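Local coordinates for protein CRISPR-associated endonuclease Cas1 (Thermotoga maritima, PDB 4XTK) that probably acts as a metal-dependent dsDNA endonuclease in CRISPR adaptive immunity, as a homodimer that joins a Cas2 homodimer in a heterotetramer, at residues I193-G196 against N197-Y201; L248-N252 against T253-N257; I305-E308 against L309-E313. All coordinates share one frame; numbering follows the deposited sequence.

Contact 1: residues I193-G196 against N197-Y201; sequences ISFG and NSLLY
L199 packs against F195 one turn back along helix 188-208. Its CB lies beside the backbone, 3.4 Å from G196 O. The chain leaves CB with CG anti to the carbonyl carbon (chi1 -69°). That choice turns the branch back toward F195. CG sits over one face of the F195 ring, off toward the rim. L199 CD1 makes the closest touch of the pair, 3.6 Å from F195 CE2. The ring is brought there by its own first torsion, which sets CG anti to the backbone N (chi1 -176°).

F195 O takes two bonds. L199 N donates the usual helical bond to F195 O at 3.1 Å. S198 OG donates a second to F195 O, at 2.7 Å. On another side, I193 and N197 run side by side, and I193 CG2 lies 3.9 Å from N197 ND2. Backbone bonds continue the helix, such as L200 N to G196 O at 3.0 Å. S194 OG is hydrogen-bonded to R180 NH2 and to the backbone O of N190.

Two other helices meet this part of helix 188-208. F195 and L199 face helix 272-287, where the F195 ring meets F278 steeply, with K275, V279 and Y282 close by. I193 and N197 face helix 230-252, touching F247, K239 and V243. N197 comes within about 7 Å, side chain to side chain, of E236, a manganese ligand by similarity on that helix.

Contact 2: residues L248-N252 against T253-N257; sequences LNLVN and TRQIN
T253 turns back onto N249 at the C-terminal end of helix 230-252. The polar bonds come first. N249 O accepts from T253 OG1 at 2.8 Å and from T253 N at 3.2 Å. The two donors reach it from opposite faces of the carbonyl plane. A first torsion of 63° lets OG1 reach N249 O. R254 leaves the helix with a positive phi of 61°. Its N makes a weak bond to V251 O. I256 N bonds L250 O at 3.1 Å, nearly straight at the hydrogen but well above the carbonyl plane. The far ends of R254 and N252 bind E258 and L169 O.

Apolar contact centres on L250. I256 CG1 lies across it, 3.8 Å from L250 CB. The CD2 branch of L250 rests against the Q255 amide, 3.6 Å from Q255 OE1. L277 of helix 272-287 touches both L250 and I256, and L192 of helix 188-208 touches I256.

The chemistry is that of a helix end. Carbonyls of the last turn receive a side-chain hydroxyl and a loop N-H, while the apolar pair L250 and I256 packs together where the chain departs.

Contact 3: residues I305-E308 against L309-E313; sequences IKME and LHKLE
E308 and K311 carry opposite charges one turn apart, yet their charged atoms do not meet. E308 OE1 lies 4.9 Å from K311 NZ. E308 OE1 rests instead against the lysine's methylene chain, 3.5 Å from K311 CE. Both residues belong to the alpha-helix 301-316, part of the largely helical C-terminal domain of Cas1 proteins.

The torsions are consistent with this. E308 CG stands anti to the backbone N (chi1 -167°), and the chain bends at the next bond. K311 is bent at chi3 and chi4, which swings its NZ toward M307. M307 CE lies 4.1 Å from K311 NZ, and the two side chains cross at a slant. E308 is a buried residue and packs on L237 of helix 230-252. Its side chain is about 9 Å from that of E236, a manganese ligand by similarity.

On another side of the helix L309 lies over the preceding turn. L309 CG is 3.3 Å from I305 O, and its CD1 only grazes I305 CG2. Both leucine and isoleucine face L207 of helix 188-208. L309 touches I234 and I305 touches F238, both of helix 230-252. Four regular backbone bonds hold the turns together, among them K311 N to M307 O at 2.9 Å.

H310 and E313 form a histidine-carboxylate hydrogen bond. E313 OE2 also accepts from H212 N. H310 ND1 reaches E313 OE1 at 3.2 Å, nearly in the plane of the imidazole ring and nearly along the C-O axis of the acceptor.

From the N terminus, contact 1 comes first, in the middle of helix 188-208. Contact 2 follows at the end of the next helix, 230-252, where the chain turns into the loop before strand 261-262. Contact 3 comes last, on helix 301-316. All three are local, in series, and none nests in or crosses another. Only contact 2 turns the chain out of a helix. Contacts 1 and 3 touch directly, L200 CD1 lying 4.3 Å from I305 CD1. Contacts 1 and 2 have centres 16 Å apart and share F278 of helix 272-287. Helix 230-252 borders contact 1, ends in contact 2 and packs on contact 3.

Contact 1: residues I193-G196 against N197-Y201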
loop_
_atom_site.group_PDB
_atom_site.type_symbol
_atom_site.label_atom_id
_atom_site.label_comp_id
_atom_site.label_asym_id
_atom_site.label_seq_id
_atom_site.Cartn_x
_atom_site.Cartn_y
_atom_site.Cartn_z
ATOM N N ILE E 193 5.852 -14.396 27.251
ATOM C CA ILE E 193 5.478 -15.045 26.001
ATOM C C ILE E 193 4.635 -14.102 25.138
ATOM O O ILE E 193 4.883 -13.959 23.942
ATOM C CB ILE E 193 4.701 -16.355 26.246
ATOM C CG1 ILE E 193 5.534 -17.320 27.093
ATOM C CG2 ILE E 193 4.306 -17.002 24.922
ATOM C CD1 ILE E 193 6.837 -17.719 26.451
ATOM N N SER E 194 3.656 -13.446 25.756
ATOM C CA SER E 194 2.824 -12.484 25.041
ATOM C C SER E 194 3.664 -11.360 24.467
ATOM O O SER E 194 3.485 -10.972 23.310
ATOM C CB SER E 194 1.747 -11.906 25.954
ATOM O OG SER E 194 0.768 -12.887 26.252
ATOM N N PHE E 195 4.589 -10.849 25.273
ATOM C CA PHE E 195 5.442 -9.756 24.831
ATOM C C PHE E 195 6.344 -10.194 23.678
ATOM O O PHE E 195 6.436 -9.503 22.663
ATOM C CB PHE E 195 6.280 -9.225 25.989
ATOM C CG PHE E 195 7.119 -8.043 25.621
ATOM C CD1 PHE E 195 6.539 -6.799 25.431
ATOM C CD2 PHE E 195 8.489 -8.178 25.443
ATOM C CE1 PHE E 195 7.313 -5.698 25.076
ATOM C CE2 PHE E 195 9.270 -7.085 25.094
ATOM C CZ PHE E 195 8.681 -5.843 24.909
ATOM N N GLY E 196 6.999 -11.342 23.839
ATOM C CA GLY E 196 7.854 -11.896 22.804
ATOM C C GLY E 196 7.096 -12.148 21.510
ATOM O O GLY E 196 7.570 -11.800 20.422
ATOM N N ASN E 197 5.914 -12.750 21.626
ATOM C CA ASN E 197 5.081 -13.011 20.459
ATOM C C ASN E 197 4.742 -11.743 19.700
ATOM O O ASN E 197 4.839 -11.705 18.475
ATOM C CB ASN E 197 3.796 -13.727 20.862
ATOM C CG ASN E 197 4.008 -15.205 21.061
ATOM O OD1 ASN E 197 5.112 -15.714 20.854
ATOM N ND2 ASN E 197 2.962 -15.903 21.470
ATOM N N SER E 198 4.352 -10.704 20.433
ATOM C CA SER E 198 4.028 -9.425 19.820
ATOM C C SER E 198 5.221 -8.892 19.024
ATOM O O SER E 198 5.055 -8.422 17.896
ATOM C CB SER E 198 3.591 -8.410 20.875
ATOM O OG SER E 198 4.710 -7.830 21.519
ATOM N N LEU E 199 6.420 -8.990 19.598
ATOM C CA LEU E 199 7.631 -8.561 18.903
ATOM C C LEU E 199 7.824 -9.353 17.614
ATOM O O LEU E 199 8.161 -8.786 16.577
ATOM C CB LEU E 199 8.865 -8.716 19.797
ATOM C CG LEU E 199 8.952 -7.761 20.987
ATOM C CD1 LEU E 199 10.254 -7.963 21.757
ATOM C CD2 LEU E 199 8.800 -6.321 20.519
ATOM N N LEU E 200 7.604 -10.663 17.687
ATOM C CA LEU E 200 7.767 -11.536 16.529
ATOM C C LEU E 200 6.767 -11.160 15.432
ATOM O O LEU E 200 7.144 -11.009 14.269
ATOM C CB LEU E 200 7.611 -13.011 16.937
ATOM C CG LEU E 200 7.794 -14.082 15.857
ATOM C CD1 LEU E 200 9.049 -13.826 15.043
ATOM C CD2 LEU E 200 7.881 -15.457 16.486
ATOM N N TYR E 201 5.507 -10.987 15.823
ATOM C CA TYR E 201 4.450 -10.557 14.915
ATOM C C TYR E 201 4.831 -9.290 14.154
ATOM O O TYR E 201 4.597 -9.181 12.952
ATOM C CB TYR E 201 3.147 -10.310 15.683
ATOM C CG TYR E 201 2.583 -11.526 16.365
ATOM C CD1 TYR E 201 2.873 -12.809 15.904
ATOM C CD2 TYR E 201 1.758 -11.394 17.477
ATOM C CE1 TYR E 201 2.356 -13.934 16.541
ATOM C CE2 TYR E 201 1.228 -12.512 18.117
ATOM C CZ TYR E 201 1.531 -13.777 17.645
ATOM O OH TYR E 201 1.014 -14.884 18.280
#

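Contact 2: residues L248-N252 against T253-N257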
loop_
_atom_site.group_PDB
_atom_site.type_symbol
_atom_site.label_atom_id
_atom_site.label_comp_id
_atom_site.label_asym_id
_atom_site.label_seq_id
_atom_site.Cartn_x
_atom_site.Cartn_y
_atom_site.Cartn_z
ATOM N N LEU E 248 13.047 -19.101 28.047
ATOM C CA LEU E 248 13.789 -20.029 28.894
ATOM C C LEU E 248 15.119 -19.424 29.349
ATOM O O LEU E 248 15.428 -19.393 30.541
ATOM C CB LEU E 248 14.044 -21.347 28.156
ATOM C CG LEU E 248 12.881 -22.326 27.972
ATOM C CD1 LEU E 248 13.335 -23.547 27.182
ATOM C CD2 LEU E 248 12.295 -22.739 29.311
ATOM N N ASN E 249 15.899 -18.943 28.388
ATOM C CA ASN E 249 17.218 -18.404 28.682
ATOM C C ASN E 249 17.168 -17.258 29.682
ATOM O O ASN E 249 17.975 -17.199 30.605
ATOM C CB ASN E 249 17.901 -17.942 27.394
ATOM C CG ASN E 249 18.348 -19.101 26.527
ATOM O OD1 ASN E 249 18.144 -20.265 26.876
ATOM N ND2 ASN E 249 18.950 -18.789 25.387
ATOM N N LEU E 250 16.205 -16.362 29.515
ATOM C CA LEU E 250 16.140 -15.181 30.366
ATOM C C LEU E 250 15.659 -15.483 31.795
ATOM O O LEU E 250 16.193 -14.919 32.754
ATOM C CB LEU E 250 15.253 -14.120 29.710
ATOM C CG LEU E 250 15.914 -13.455 28.493
ATOM C CD1 LEU E 250 14.993 -12.433 27.843
ATOM C CD2 LEU E 250 17.246 -12.814 28.871
ATOM N N VAL E 251 14.673 -16.368 31.955
ATOM C CA VAL E 251 14.157 -16.659 33.294
ATOM C C VAL E 251 15.054 -17.617 34.063
ATOM O O VAL E 251 15.118 -17.552 35.288
ATOM C CB VAL E 251 12.717 -17.250 33.275
ATOM C CG1 VAL E 251 11.763 -16.302 32.579
ATOM C CG2 VAL E 251 12.684 -18.644 32.648
ATOM N N ASN E 252 15.739 -18.506 33.350
ATOM C CA ASN E 252 16.640 -19.453 33.996
ATOM C C ASN E 252 17.980 -18.826 34.379
ATOM O O ASN E 252 18.659 -19.325 35.276
ATOM C CB ASN E 252 16.878 -20.675 33.101
ATOM C CG ASN E 252 15.753 -21.700 33.187
ATOM O OD1 ASN E 252 14.945 -21.683 34.118
ATOM N ND2 ASN E 252 15.709 -22.609 32.221
ATOM N N THR E 253 18.379 -17.751 33.704
ATOM C CA THR E 253 19.614 -17.066 34.091
ATOM C C THR E 253 19.313 -15.886 35.004
ATOM O O THR E 253 20.217 -15.159 35.410
ATOM C CB THR E 253 20.420 -16.564 32.874
ATOM O OG1 THR E 253 19.660 -15.593 32.145
ATOM C CG2 THR E 253 20.806 -17.723 31.964
ATOM N N ARG E 254 18.030 -15.703 35.304
ATOM C CA ARG E 254 17.554 -14.621 36.160
ATOM C C ARG E 254 17.887 -13.242 35.585
ATOM O O ARG E 254 17.931 -12.253 36.314
ATOM C CB ARG E 254 18.138 -14.757 37.567
ATOM C CG ARG E 254 17.604 -15.936 38.361
ATOM C CD ARG E 254 16.416 -15.531 39.200
ATOM N NE ARG E 254 16.788 -14.520 40.183
ATOM C CZ ARG E 254 15.950 -14.000 41.072
ATOM N NH1 ARG E 254 14.688 -14.403 41.111
ATOM N NH2 ARG E 254 16.376 -13.080 41.923
ATOM N N GLN E 255 18.107 -13.173 34.277
ATOM C CA GLN E 255 18.240 -11.881 33.617
ATOM C C GLN E 255 16.907 -11.183 33.704
ATOM O O GLN E 255 16.828 -9.974 33.912
ATOM C CB GLN E 255 18.660 -12.030 32.164
ATOM C CG GLN E 255 20.115 -12.371 31.960
ATOM C CD GLN E 255 20.480 -12.363 30.493
ATOM O OE1 GLN E 255 20.604 -13.416 29.869
ATOM N NE2 GLN E 255 20.646 -11.169 29.929
ATOM N N ILE E 256 15.857 -11.975 33.524
ATOM C CA ILE E 256 14.500 -11.549 33.802
ATOM C C ILE E 256 14.035 -12.242 35.081
ATOM O O ILE E 256 14.105 -13.467 35.192
ATOM C CB ILE E 256 13.541 -11.889 32.644
ATOM C CG1 ILE E 256 13.842 -11.028 31.412
ATOM C CG2 ILE E 256 12.091 -11.713 33.078
ATOM C CD1 ILE E 256 13.432 -9.570 31.548
ATOM N N ASN E 257 13.589 -11.456 36.053
ATOM C CA ASN E 257 12.985 -12.012 37.255
ATOM C C ASN E 257 11.893 -11.103 37.802
ATOM O O ASN E 257 11.484 -10.140 37.148
ATOM C CB ASN E 257 14.039 -12.277 38.331
ATOM C CG ASN E 257 14.873 -11.055 38.647
ATOM O OD1 ASN E 257 14.362 -10.045 39.130
ATOM N ND2 ASN E 257 16.171 -11.147 38.388
#

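Contact 3: residues I305-E308 against L309-E313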
loop_
_atom_site.group_PDB
_atom_site.type_symbol
_atom_site.label_atom_id
_atom_site.label_comp_id
_atom_site.label_asym_id
_atom_site.label_seq_id
_atom_site.Cartn_x
_atom_site.Cartn_y
_atom_site.Cartn_z
ATOM N N ILE E 305 13.105 -16.338 8.294
ATOM C CA ILE E 305 11.767 -15.783 8.123
ATOM C C ILE E 305 11.631 -15.271 6.692
ATOM O O ILE E 305 10.635 -15.534 6.018
ATOM C CB ILE E 305 11.484 -14.650 9.130
ATOM C CG1 ILE E 305 11.635 -15.168 10.562
ATOM C CG2 ILE E 305 10.088 -14.081 8.929
ATOM C CD1 ILE E 305 11.559 -14.083 11.614
ATOM N N LYS E 306 12.654 -14.560 6.232
ATOM C CA LYS E 306 12.704 -14.069 4.865
ATOM C C LYS E 306 12.505 -15.212 3.874
ATOM O O LYS E 306 11.740 -15.090 2.917
ATOM C CB LYS E 306 14.042 -13.370 4.589
ATOM C CG LYS E 306 14.146 -11.933 5.087
ATOM C CD LYS E 306 15.556 -11.398 4.856
ATOM C CE LYS E 306 15.842 -10.128 5.648
ATOM N NZ LYS E 306 16.519 -9.088 4.817
ATOM N N MET E 307 13.197 -16.322 4.122
ATOM C CA MET E 307 13.174 -17.468 3.221
ATOM C C MET E 307 11.794 -18.110 3.161
ATOM O O MET E 307 11.337 -18.522 2.092
ATOM C CB MET E 307 14.210 -18.504 3.646
ATOM C CG MET E 307 15.648 -18.102 3.368
ATOM S SD MET E 307 16.818 -19.375 3.881
ATOM C CE MET E 307 15.977 -20.837 3.270
ATOM N N GLU E 308 11.135 -18.188 4.312
ATOM C CA GLU E 308 9.806 -18.778 4.394
ATOM C C GLU E 308 8.798 -17.938 3.618
ATOM O O GLU E 308 7.895 -18.469 2.966
ATOM C CB GLU E 308 9.372 -18.921 5.855
ATOM C CG GLU E 308 8.154 -19.800 6.048
ATOM C CD GLU E 308 8.390 -21.231 5.599
ATOM O OE1 GLU E 308 9.548 -21.701 5.675
ATOM O OE2 GLU E 308 7.414 -21.889 5.179
ATOM N N LEU E 309 8.968 -16.623 3.686
ATOM C CA LEU E 309 8.135 -15.705 2.929
ATOM C C LEU E 309 8.342 -15.893 1.431
ATOM O O LEU E 309 7.384 -15.871 0.654
ATOM C CB LEU E 309 8.443 -14.269 3.324
ATOM C CG LEU E 309 8.074 -13.917 4.759
ATOM C CD1 LEU E 309 8.527 -12.499 5.059
ATOM C CD2 LEU E 309 6.570 -14.095 4.988
ATOM N N HIS E 310 9.593 -16.086 1.032
ATOM C CA HIS E 310 9.898 -16.292 -0.373
ATOM C C HIS E 310 9.340 -17.630 -0.850
ATOM O O HIS E 310 8.976 -17.779 -2.016
ATOM C CB HIS E 310 11.404 -16.227 -0.624
ATOM C CG HIS E 310 11.770 -16.248 -2.076
ATOM N ND1 HIS E 310 11.336 -15.289 -2.965
ATOM C CD2 HIS E 310 12.514 -17.119 -2.795
ATOM C CE1 HIS E 310 11.805 -15.565 -4.169
ATOM N NE2 HIS E 310 12.523 -16.670 -4.095
ATOM N N LYS E 311 9.279 -18.600 0.060
ATOM C CA LYS E 311 8.712 -19.913 -0.239
ATOM C C LYS E 311 7.229 -19.796 -0.542
ATOM O O LYS E 311 6.702 -20.477 -1.415
ATOM C CB LYS E 311 8.922 -20.879 0.928
ATOM C CG LYS E 311 9.868 -22.032 0.636
ATOM C CD LYS E 311 10.053 -22.915 1.872
ATOM C CE LYS E 311 11.270 -22.496 2.698
ATOM N NZ LYS E 311 12.552 -22.605 1.941
ATOM N N LEU E 312 6.555 -18.930 0.199
ATOM C CA LEU E 312 5.137 -18.714 -0.011
ATOM C C LEU E 312 4.920 -17.987 -1.330
ATOM O O LEU E 312 3.972 -18.280 -2.061
ATOM C CB LEU E 312 4.533 -17.921 1.148
ATOM C CG LEU E 312 3.036 -17.645 1.018
ATOM C CD1 LEU E 312 2.261 -18.960 0.899
ATOM C CD2 LEU E 312 2.540 -16.799 2.185
ATOM N N GLU E 313 5.806 -17.039 -1.623
ATOM C CA GLU E 313 5.755 -16.290 -2.875
ATOM C C GLU E 313 5.852 -17.226 -4.073
ATOM O O GLU E 313 5.074 -17.128 -5.031
ATOM C CB GLU E 313 6.882 -15.254 -2.935
ATOM C CG GLU E 313 6.630 -14.007 -2.099
ATOM C CD GLU E 313 7.748 -12.988 -2.218
ATOM O OE1 GLU E 313 8.930 -13.381 -2.098
ATOM O OE2 GLU E 313 7.448 -11.794 -2.433
#